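Local coordinates for protein CRISPR-associated endonuclease Cas1 (Thermotoga maritima, PDB 4XTK) that probably acts as a metal-dependent double-stranded DNA endonuclease of CRISPR adaptive immunity, working as a homodimer that joins a Cas2 homodimer, at residues H69-E74 with I208-L213; G90-K95 with K311-L316; E178-R183 with T191-G196. One frame throughout, in Å; residues are numbered along the deposited sequence.

Contact 1: residues H69-E74 with I208-L213; sequences HFFNRE and IYQTHL
F71, the last residue of strand 68-71 in the N-terminal beta domain of Cas1, reaches with its ring to the turn that follows helix 188-208 of the helical domain. The meeting is an interdomain one and it is narrow: about 116 Å² is buried in all, more than half of it on F71. CE2 of F71 lies 3.6 Å from CG of Q210, and CZ of F71 comes 4.0 Å from the carbonyl oxygen of Y209, which sits at the ring edge near its plane. The Q210 methylene approaches obliquely, and the terminal amide is turned 75° from the ring, so the aliphatic part of Q210 makes the touch, not its flat end. With chi1 at -58°, CG of F71 stands opposite its own carbonyl carbon, and the ring is carried off the strand toward the turn. The packed side is aromatic: F71 stacks on F48 and also meets Y77, whose ring in turn meets that of Y209. The opposite extreme is the hairpin loop 72-74, where N72 is partly exposed, E74 is exposed and poorly ordered, and no residue touches 208-213; the link of Q210 NE2 to G75 O is weak. No hydrogen bond joins the two segments. The second subunit adds a polar grip, K55 of that neighbouring chain donating to the carbonyl oxygen of F71. The turn itself is a type I beta turn from I208 to T211, continued by an ST turn, and I208 O accepts from both T211 N and T211 OG1. T211 OG1 donates to I208 O at 2.6 Å, in the carbonyl plane on a lone pair, and accepts from L213 N at 3.0 Å with an N-H...O angle of 158°.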
loop_
_atom_site.group_PDB
_atom_site.type_symbol
_atom_site.label_atom_id
_atom_site.label_comp_id
_atom_site.label_asym_id
_atom_site.label_seq_id
_atom_site.Cartn_x
_atom_site.Cartn_y
_atom_site.Cartn_z
ATOM N N HIS E 69 -8.447 -5.481 -5.338
ATOM C CA HIS E 69 -7.070 -5.918 -5.113
ATOM C C HIS E 69 -6.679 -7.022 -6.093
ATOM O O HIS E 69 -7.470 -7.923 -6.374
ATOM C CB HIS E 69 -6.884 -6.423 -3.681
ATOM C CG HIS E 69 -7.365 -5.473 -2.631
ATOM N ND1 HIS E 69 -6.704 -4.303 -2.328
ATOM C CD2 HIS E 69 -8.429 -5.532 -1.796
ATOM C CE1 HIS E 69 -7.349 -3.673 -1.361
ATOM N NE2 HIS E 69 -8.397 -4.399 -1.018
ATOM N N PHE E 70 -5.451 -6.959 -6.596
ATOM C CA PHE E 70 -4.983 -7.930 -7.575
ATOM C C PHE E 70 -3.861 -8.810 -7.020
ATOM O O PHE E 70 -2.934 -8.322 -6.369
ATOM C CB PHE E 70 -4.520 -7.211 -8.849
ATOM C CG PHE E 70 -5.626 -6.504 -9.580
ATOM C CD1 PHE E 70 -6.404 -7.181 -10.504
ATOM C CD2 PHE E 70 -5.894 -5.166 -9.339
ATOM C CE1 PHE E 70 -7.423 -6.534 -11.176
ATOM C CE2 PHE E 70 -6.913 -4.514 -10.008
ATOM C CZ PHE E 70 -7.678 -5.197 -10.925
ATOM N N PHE E 71 -3.956 -10.111 -7.284
ATOM C CA PHE E 71 -2.941 -11.077 -6.866
ATOM C C PHE E 71 -2.523 -11.963 -8.042
ATOM O O PHE E 71 -3.321 -12.238 -8.935
ATOM C CB PHE E 71 -3.459 -11.941 -5.713
ATOM C CG PHE E 71 -3.887 -11.152 -4.510
ATOM C CD1 PHE E 71 -5.159 -10.603 -4.440
ATOM C CD2 PHE E 71 -3.021 -10.964 -3.444
ATOM C CE1 PHE E 71 -5.553 -9.873 -3.336
ATOM C CE2 PHE E 71 -3.410 -10.238 -2.337
ATOM C CZ PHE E 71 -4.678 -9.694 -2.282
ATOM N N ASN E 72 -1.273 -12.406 -8.045
ATOM C CA ASN E 72 -0.775 -13.217 -9.146
ATOM C C ASN E 72 -1.053 -14.709 -8.948
ATOM O O ASN E 72 -1.814 -15.095 -8.057
ATOM C CB ASN E 72 0.728 -12.976 -9.358
ATOM C CG ASN E 72 1.594 -13.475 -8.201
ATOM O OD1 ASN E 72 1.169 -14.286 -7.373
ATOM N ND2 ASN E 72 2.833 -12.999 -8.159
ATOM N N ARG E 73 -0.433 -15.528 -9.797
ATOM C CA ARG E 73 -0.582 -16.980 -9.769
ATOM C C ARG E 73 -0.405 -17.555 -8.364
ATOM O O ARG E 73 -1.329 -18.154 -7.816
ATOM C CB ARG E 73 0.413 -17.635 -10.734
ATOM N N GLU E 74 0.779 -17.371 -7.786
ATOM C CA GLU E 74 1.072 -17.901 -6.454
ATOM C C GLU E 74 0.315 -17.182 -5.332
ATOM O O GLU E 74 0.404 -17.577 -4.170
ATOM C CB GLU E 74 2.573 -17.840 -6.166
ATOM C CG GLU E 74 3.425 -18.766 -7.020
ATOM C CD GLU E 74 3.839 -18.132 -8.330
ATOM O OE1 GLU E 74 3.396 -16.998 -8.611
ATOM O OE2 GLU E 74 4.614 -18.764 -9.078
ATOM N N ILE E 208 -0.664 -11.883 4.709
ATOM C CA ILE E 208 -0.894 -10.634 5.421
ATOM C C ILE E 208 -1.441 -9.579 4.451
ATOM O O ILE E 208 -2.355 -8.824 4.784
ATOM C CB ILE E 208 0.393 -10.118 6.104
ATOM C CG1 ILE E 208 0.798 -11.038 7.266
ATOM C CG2 ILE E 208 0.193 -8.698 6.633
ATOM C CD1 ILE E 208 2.143 -10.668 7.913
ATOM N N TYR E 209 -0.898 -9.550 3.239
ATOM C CA TYR E 209 -1.378 -8.637 2.207
ATOM C C TYR E 209 -2.834 -8.909 1.842
ATOM O O TYR E 209 -3.483 -8.083 1.204
ATOM C CB TYR E 209 -0.515 -8.736 0.949
ATOM C CG TYR E 209 0.772 -7.932 0.980
ATOM C CD1 TYR E 209 0.784 -6.616 1.420
ATOM C CD2 TYR E 209 1.976 -8.493 0.545
ATOM C CE1 TYR E 209 1.950 -5.884 1.437
ATOM C CE2 TYR E 209 3.152 -7.768 0.557
ATOM C CZ TYR E 209 3.136 -6.465 1.002
ATOM O OH TYR E 209 4.307 -5.742 1.014
ATOM N N GLN E 210 -3.345 -10.070 2.230
ATOM C CA GLN E 210 -4.745 -10.394 1.985
ATOM C C GLN E 210 -5.592 -10.013 3.191
ATOM O O GLN E 210 -6.776 -10.323 3.239
ATOM C CB GLN E 210 -4.923 -11.878 1.652
ATOM C CG GLN E 210 -4.075 -12.344 0.473
ATOM C CD GLN E 210 -4.249 -13.817 0.155
ATOM O OE1 GLN E 210 -5.081 -14.504 0.750
ATOM N NE2 GLN E 210 -3.438 -14.318 -0.768
ATOM N N THR E 211 -4.970 -9.363 4.171
ATOM C CA THR E 211 -5.672 -8.890 5.371
ATOM C C THR E 211 -5.663 -7.370 5.506
ATOM O O THR E 211 -5.251 -6.647 4.595
ATOM C CB THR E 211 -5.073 -9.456 6.677
ATOM O OG1 THR E 211 -3.806 -8.836 6.932
ATOM C CG2 THR E 211 -4.928 -10.969 6.602
ATOM N N HIS E 212 -6.148 -6.900 6.648
ATOM C CA HIS E 212 -6.161 -5.479 6.972
ATOM C C HIS E 212 -4.916 -5.086 7.761
ATOM O O HIS E 212 -4.787 -3.938 8.199
ATOM C CB HIS E 212 -7.415 -5.120 7.770
ATOM C CG HIS E 212 -8.690 -5.304 7.012
ATOM N ND1 HIS E 212 -9.843 -5.771 7.605
ATOM C CD2 HIS E 212 -8.999 -5.079 5.714
ATOM C CE1 HIS E 212 -10.808 -5.835 6.702
ATOM N NE2 HIS E 212 -10.321 -5.419 5.547
ATOM N N LEU E 213 -4.017 -6.048 7.961
ATOM C CA LEU E 213 -2.768 -5.812 8.684
ATOM C C LEU E 213 -1.696 -5.230 7.779
ATOM O O LEU E 213 -1.677 -5.492 6.581
ATOM C CB LEU E 213 -2.260 -7.106 9.318
ATOM C CG LEU E 213 -3.106 -7.716 10.439
ATOM C CD1 LEU E 213 -2.866 -9.223 10.542
ATOM C CD2 LEU E 213 -2.792 -7.032 11.763
#

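Contact 2: residues G90-K95 with K311-L316; sequences GFLILK and KLEKHL
With chi1 of -63° at L92 and -77° at E313, each CG stands opposite its own carbonyl carbon, and the two side chains cross at about a right angle. CD1 of L92 lies 3.6 Å from CG of E313, a contact with the aliphatic stem of the glutamate. The same methyl is 4.4 Å from CD1 of L316, so a single branch of L92 faces two residues a turn apart on one side of helix 301-316. L92 occupies the N-cap position of helix 93-101, and one turn later K95 meets the end of the other helix: CA of K95 is 6.2 Å from CA of L316, and CB of K95 is 4.4 Å from CB of L316. The lysine chain bends at chi2 and chi3, which carries CE of K95 to 3.2 Å from L316 O, an oxygen that also takes a weak hydrogen bond from H99 NE2. The contact thus joins the start of helix 93-101 to the C-terminal end of helix 301-316, where I109 of helix 103-127 also packs on L316. K95 NZ makes a long, weak ion pair with E98. Carbon atoms of L92, K95 and E313 therefore do the touching, one of them against a carbonyl oxygen, and no hydrogen bond crosses; of the E313 carboxylate, OE2 turns to H212 N in the neighbouring loop and OE1 to H310 of its own helix.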
loop_
_atom_site.group_PDB
_atom_site.type_symbol
_atom_site.label_atom_id
_atom_site.label_comp_id
_atom_site.label_asym_id
_atom_site.label_seq_id
_atom_site.Cartn_x
_atom_site.Cartn_y
_atom_site.Cartn_z
ATOM N N GLY E 90 -10.791 -0.491 6.934
ATOM C CA GLY E 90 -10.458 -1.141 8.189
ATOM C C GLY E 90 -8.972 -1.413 8.341
ATOM O O GLY E 90 -8.561 -2.231 9.162
ATOM N N PHE E 91 -8.170 -0.720 7.539
ATOM C CA PHE E 91 -6.721 -0.823 7.595
ATOM C C PHE E 91 -6.226 -0.540 9.016
ATOM O O PHE E 91 -6.584 0.467 9.630
ATOM C CB PHE E 91 -6.111 0.141 6.572
ATOM C CG PHE E 91 -4.644 -0.022 6.380
ATOM C CD1 PHE E 91 -4.062 -1.274 6.437
ATOM C CD2 PHE E 91 -3.849 1.071 6.091
ATOM C CE1 PHE E 91 -2.700 -1.432 6.248
ATOM C CE2 PHE E 91 -2.493 0.924 5.896
ATOM C CZ PHE E 91 -1.915 -0.331 5.975
ATOM N N LEU E 92 -5.419 -1.453 9.540
ATOM C CA LEU E 92 -5.059 -1.466 10.957
ATOM C C LEU E 92 -3.737 -0.769 11.320
ATOM O O LEU E 92 -3.277 -0.871 12.459
ATOM C CB LEU E 92 -5.024 -2.910 11.443
ATOM C CG LEU E 92 -6.384 -3.596 11.359
ATOM C CD1 LEU E 92 -6.229 -5.102 11.529
ATOM C CD2 LEU E 92 -7.338 -3.017 12.409
ATOM N N ILE E 93 -3.122 -0.092 10.357
ATOM C CA ILE E 93 -1.802 0.492 10.560
ATOM C C ILE E 93 -1.712 1.378 11.821
ATOM O O ILE E 93 -0.742 1.286 12.577
ATOM C CB ILE E 93 -1.357 1.294 9.297
ATOM C CG1 ILE E 93 0.092 1.756 9.433
ATOM C CG2 ILE E 93 -2.289 2.459 8.995
ATOM C CD1 ILE E 93 1.074 0.624 9.489
ATOM N N LEU E 94 -2.732 2.191 12.079
ATOM C CA LEU E 94 -2.719 3.070 13.243
ATOM C C LEU E 94 -2.864 2.274 14.529
ATOM O O LEU E 94 -2.226 2.593 15.538
ATOM C CB LEU E 94 -3.830 4.121 13.147
ATOM C CG LEU E 94 -3.725 5.061 11.942
ATOM C CD1 LEU E 94 -4.806 6.123 11.984
ATOM C CD2 LEU E 94 -2.343 5.694 11.837
ATOM N N LYS E 95 -3.709 1.249 14.504
ATOM C CA LYS E 95 -3.900 0.428 15.691
ATOM C C LYS E 95 -2.602 -0.294 15.998
ATOM O O LYS E 95 -2.223 -0.429 17.163
ATOM C CB LYS E 95 -5.040 -0.571 15.505
ATOM C CG LYS E 95 -6.401 0.054 15.235
ATOM C CD LYS E 95 -6.858 0.949 16.366
ATOM C CE LYS E 95 -7.301 0.131 17.563
ATOM N NZ LYS E 95 -7.886 0.982 18.630
ATOM N N LYS E 311 -6.798 -13.544 14.227
ATOM C CA LYS E 311 -6.756 -13.447 15.684
ATOM C C LYS E 311 -6.066 -12.164 16.114
ATOM O O LYS E 311 -6.462 -11.522 17.079
ATOM C CB LYS E 311 -6.031 -14.648 16.293
ATOM C CG LYS E 311 -6.913 -15.577 17.110
ATOM C CD LYS E 311 -6.114 -16.770 17.636
ATOM C CE LYS E 311 -6.198 -17.975 16.698
ATOM N NZ LYS E 311 -7.592 -18.481 16.526
ATOM N N LEU E 312 -5.018 -11.804 15.390
ATOM C CA LEU E 312 -4.289 -10.586 15.688
ATOM C C LEU E 312 -5.144 -9.378 15.332
ATOM O O LEU E 312 -5.145 -8.375 16.049
ATOM C CB LEU E 312 -2.962 -10.550 14.932
ATOM C CG LEU E 312 -2.119 -9.302 15.185
ATOM C CD1 LEU E 312 -1.808 -9.164 16.678
ATOM C CD2 LEU E 312 -0.849 -9.329 14.341
ATOM N N GLU E 313 -5.867 -9.486 14.221
ATOM C CA GLU E 313 -6.771 -8.428 13.779
ATOM C C GLU E 313 -7.823 -8.132 14.841
ATOM O O GLU E 313 -8.083 -6.971 15.182
ATOM C CB GLU E 313 -7.457 -8.814 12.465
ATOM C CG GLU E 313 -6.574 -8.670 11.233
ATOM C CD GLU E 313 -7.301 -9.020 9.948
ATOM O OE1 GLU E 313 -7.964 -10.081 9.907
ATOM O OE2 GLU E 313 -7.214 -8.236 8.979
ATOM N N LYS E 314 -8.425 -9.189 15.365
ATOM C CA LYS E 314 -9.460 -9.021 16.364
ATOM C C LYS E 314 -8.871 -8.440 17.641
ATOM O O LYS E 314 -9.473 -7.563 18.258
ATOM C CB LYS E 314 -10.176 -10.347 16.623
ATOM C CG LYS E 314 -11.168 -10.686 15.519
ATOM C CD LYS E 314 -11.964 -11.948 15.806
ATOM C CE LYS E 314 -11.071 -13.154 16.019
ATOM N NZ LYS E 314 -11.892 -14.394 16.033
ATOM N N HIS E 315 -7.681 -8.901 18.011
ATOM C CA HIS E 315 -6.993 -8.367 19.181
ATOM C C HIS E 315 -6.751 -6.862 19.055
ATOM O O HIS E 315 -7.014 -6.101 19.990
ATOM C CB HIS E 315 -5.663 -9.087 19.394
ATOM C CG HIS E 315 -4.810 -8.475 20.460
ATOM N ND1 HIS E 315 -5.038 -8.671 21.806
ATOM C CD2 HIS E 315 -3.728 -7.660 20.377
ATOM C CE1 HIS E 315 -4.130 -8.014 22.504
ATOM N NE2 HIS E 315 -3.323 -7.395 21.659
ATOM N N LEU E 316 -6.261 -6.441 17.893
ATOM C CA LEU E 316 -5.909 -5.043 17.679
ATOM C C LEU E 316 -7.106 -4.100 17.811
ATOM O O LEU E 316 -6.952 -2.972 18.274
ATOM C CB LEU E 316 -5.251 -4.861 16.310
ATOM C CG LEU E 316 -3.827 -5.420 16.198
ATOM C CD1 LEU E 316 -3.329 -5.349 14.790
ATOM C CD2 LEU E 316 -2.876 -4.685 17.072
#

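Contact 3: residues E178-R183 with T191-G196; sequences EKRTRR and TLISFG
R180 lays its guanidinium over I193, whose CG2 stands 3.5 Å above the centre of one face, 3.6 Å from CZ of R180. The cover is a methyl group against a flat cation, and the two side chains cross at a slant. At the group's edge a second residue takes hold: NH2 of R180 donates to OG of S194 at 2.8 Å, with an N-H...O angle of 166°, and OG lies only 5° out of the guanidinium plane. Face contact and in-plane bond together restrict the rotation of the group. Its reach comes from an extended chain, with CG opposite the backbone N (chi1 -179°) and the following carbons straight as far as NE, which spans a backbone separation of 9.4 Å between CA of R180 and CA of I193. N190, one turn earlier on the same helix, completes the grip: its OD1 bonds R180 NH1 and its O bonds S194 OG. The loop is thereby held to the N-terminal half of helix 188-208. The side chain of R180 is about 9 Å from that of E236 and about 11 Å from that of E155, both probable manganese ligands, which places it near the probable nuclease site. In the helical domain, Y163 of helix 148-166 packs on both R180 and I193, and I193 also rests on D244 and F247 of helix 230-252.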
loop_
_atom_site.group_PDB
_atom_site.type_symbol
_atom_site.label_atom_id
_atom_site.label_comp_id
_atom_site.label_asym_id
_atom_site.label_seq_id
_atom_site.Cartn_x
_atom_site.Cartn_y
_atom_site.Cartn_z
ATOM N N GLU E 178 23.227 -29.907 14.042
ATOM C CA GLU E 178 24.250 -29.564 15.023
ATOM C C GLU E 178 23.773 -28.328 15.789
ATOM O O GLU E 178 22.792 -28.388 16.534
ATOM C CB GLU E 178 25.606 -29.325 14.357
ATOM C CG GLU E 178 26.193 -30.558 13.680
ATOM C CD GLU E 178 26.402 -31.720 14.640
ATOM O OE1 GLU E 178 27.021 -31.508 15.706
ATOM O OE2 GLU E 178 25.952 -32.845 14.325
ATOM N N LYS E 179 24.473 -27.219 15.621
ATOM C CA LYS E 179 24.052 -25.955 16.209
ATOM C C LYS E 179 23.429 -25.037 15.150
ATOM O O LYS E 179 24.011 -24.845 14.090
ATOM C CB LYS E 179 25.256 -25.291 16.872
ATOM C CG LYS E 179 24.998 -24.039 17.679
ATOM C CD LYS E 179 26.336 -23.603 18.300
ATOM C CE LYS E 179 26.219 -22.382 19.196
ATOM N NZ LYS E 179 25.497 -22.667 20.463
ATOM N N ARG E 180 22.236 -24.503 15.416
ATOM C CA ARG E 180 21.695 -23.407 14.601
ATOM C C ARG E 180 21.581 -22.116 15.394
ATOM O O ARG E 180 20.838 -22.036 16.373
ATOM C CB ARG E 180 20.319 -23.735 14.021
ATOM C CG ARG E 180 19.769 -22.580 13.157
ATOM C CD ARG E 180 18.598 -23.003 12.288
ATOM N NE ARG E 180 18.174 -21.949 11.366
ATOM C CZ ARG E 180 18.550 -21.874 10.091
ATOM N NH1 ARG E 180 19.368 -22.788 9.583
ATOM N NH2 ARG E 180 18.108 -20.888 9.318
ATOM N N THR E 181 22.308 -21.101 14.943
ATOM C CA THR E 181 22.315 -19.794 15.589
ATOM C C THR E 181 21.828 -18.710 14.628
ATOM O O THR E 181 21.331 -19.005 13.541
ATOM C CB THR E 181 23.716 -19.433 16.112
ATOM O OG1 THR E 181 24.661 -19.485 15.035
ATOM C CG2 THR E 181 24.141 -20.410 17.193
ATOM N N ARG E 182 21.939 -17.456 15.053
ATOM C CA ARG E 182 21.585 -16.323 14.206
ATOM C C ARG E 182 22.461 -16.269 12.941
ATOM O O ARG E 182 22.057 -15.715 11.914
ATOM C CB ARG E 182 21.690 -15.017 15.004
ATOM N N ARG E 183 23.659 -16.842 13.022
ATOM C CA ARG E 183 24.475 -17.079 11.830
ATOM C C ARG E 183 24.759 -18.573 11.704
ATOM O O ARG E 183 25.797 -19.058 12.160
ATOM C CB ARG E 183 25.788 -16.295 11.871
ATOM C CG ARG E 183 26.582 -16.395 10.582
ATOM C CD ARG E 183 27.865 -15.599 10.637
ATOM N NE ARG E 183 28.673 -15.805 9.438
ATOM C CZ ARG E 183 28.553 -15.088 8.326
ATOM N NH1 ARG E 183 27.659 -14.110 8.259
ATOM N NH2 ARG E 183 29.330 -15.343 7.283
ATOM N N THR E 191 21.130 -25.343 5.435
ATOM C CA THR E 191 20.783 -24.868 4.101
ATOM C C THR E 191 19.301 -25.110 3.830
ATOM O O THR E 191 18.624 -24.283 3.217
ATOM C CB THR E 191 21.616 -25.564 3.016
ATOM O OG1 THR E 191 23.000 -25.257 3.214
ATOM C CG2 THR E 191 21.188 -25.099 1.629
ATOM N N LEU E 192 18.805 -26.251 4.300
ATOM C CA LEU E 192 17.402 -26.600 4.143
ATOM C C LEU E 192 16.498 -25.761 5.043
ATOM O O LEU E 192 15.515 -25.181 4.574
ATOM C CB LEU E 192 17.192 -28.087 4.427
ATOM C CG LEU E 192 17.732 -29.027 3.351
ATOM C CD1 LEU E 192 17.677 -30.455 3.841
ATOM C CD2 LEU E 192 16.948 -28.874 2.053
ATOM N N ILE E 193 16.837 -25.702 6.330
ATOM C CA ILE E 193 16.053 -24.931 7.288
ATOM C C ILE E 193 15.957 -23.467 6.849
ATOM O O ILE E 193 14.876 -22.881 6.861
ATOM C CB ILE E 193 16.651 -25.007 8.708
ATOM C CG1 ILE E 193 16.740 -26.462 9.174
ATOM C CG2 ILE E 193 15.823 -24.177 9.685
ATOM C CD1 ILE E 193 15.406 -27.160 9.243
ATOM N N SER E 194 17.086 -22.893 6.442
ATOM C CA SER E 194 17.100 -21.519 5.954
ATOM C C SER E 194 16.195 -21.361 4.748
ATOM O O SER E 194 15.424 -20.402 4.664
ATOM C CB SER E 194 18.516 -21.078 5.595
ATOM O OG SER E 194 19.298 -20.919 6.766
ATOM N N PHE E 195 16.281 -22.311 3.822
ATOM C CA PHE E 195 15.470 -22.253 2.616
ATOM C C PHE E 195 13.983 -22.374 2.946
ATOM O O PHE E 195 13.172 -21.581 2.467
ATOM C CB PHE E 195 15.886 -23.344 1.634
ATOM C CG PHE E 195 15.147 -23.287 0.336
ATOM C CD1 PHE E 195 15.431 -22.299 -0.594
ATOM C CD2 PHE E 195 14.150 -24.209 0.050
ATOM C CE1 PHE E 195 14.737 -22.234 -1.800
ATOM C CE2 PHE E 195 13.456 -24.155 -1.151
ATOM C CZ PHE E 195 13.749 -23.165 -2.076
ATOM N N GLY E 196 13.635 -23.363 3.768
ATOM C CA GLY E 196 12.263 -23.563 4.199
ATOM C C GLY E 196 11.707 -22.346 4.922
ATOM O O GLY E 196 10.582 -21.910 4.650
#

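How the contacts relate
Read from the N terminus, strand 68-71 opens contact 1 and helix 93-101 opens contact 2 before either is closed. The chain then runs through the helical domain, where contact 3 makes a short local closure between the 178-183 loop and helix 188-208, lying within the spans of both others. Contact 1 closes at 208-213 and contact 2 at 311-316, so these two cross. They also touch: H212 joins both, its O bonding to L92 N. Contact 1 ties the beta domain to the helical domain, contact 2 joins helices 93-101 and 301-316, and both touch the second subunit; contact 3 lies on the opposite side of the chain's centre from both, its centre 28 and 32 Å from theirs.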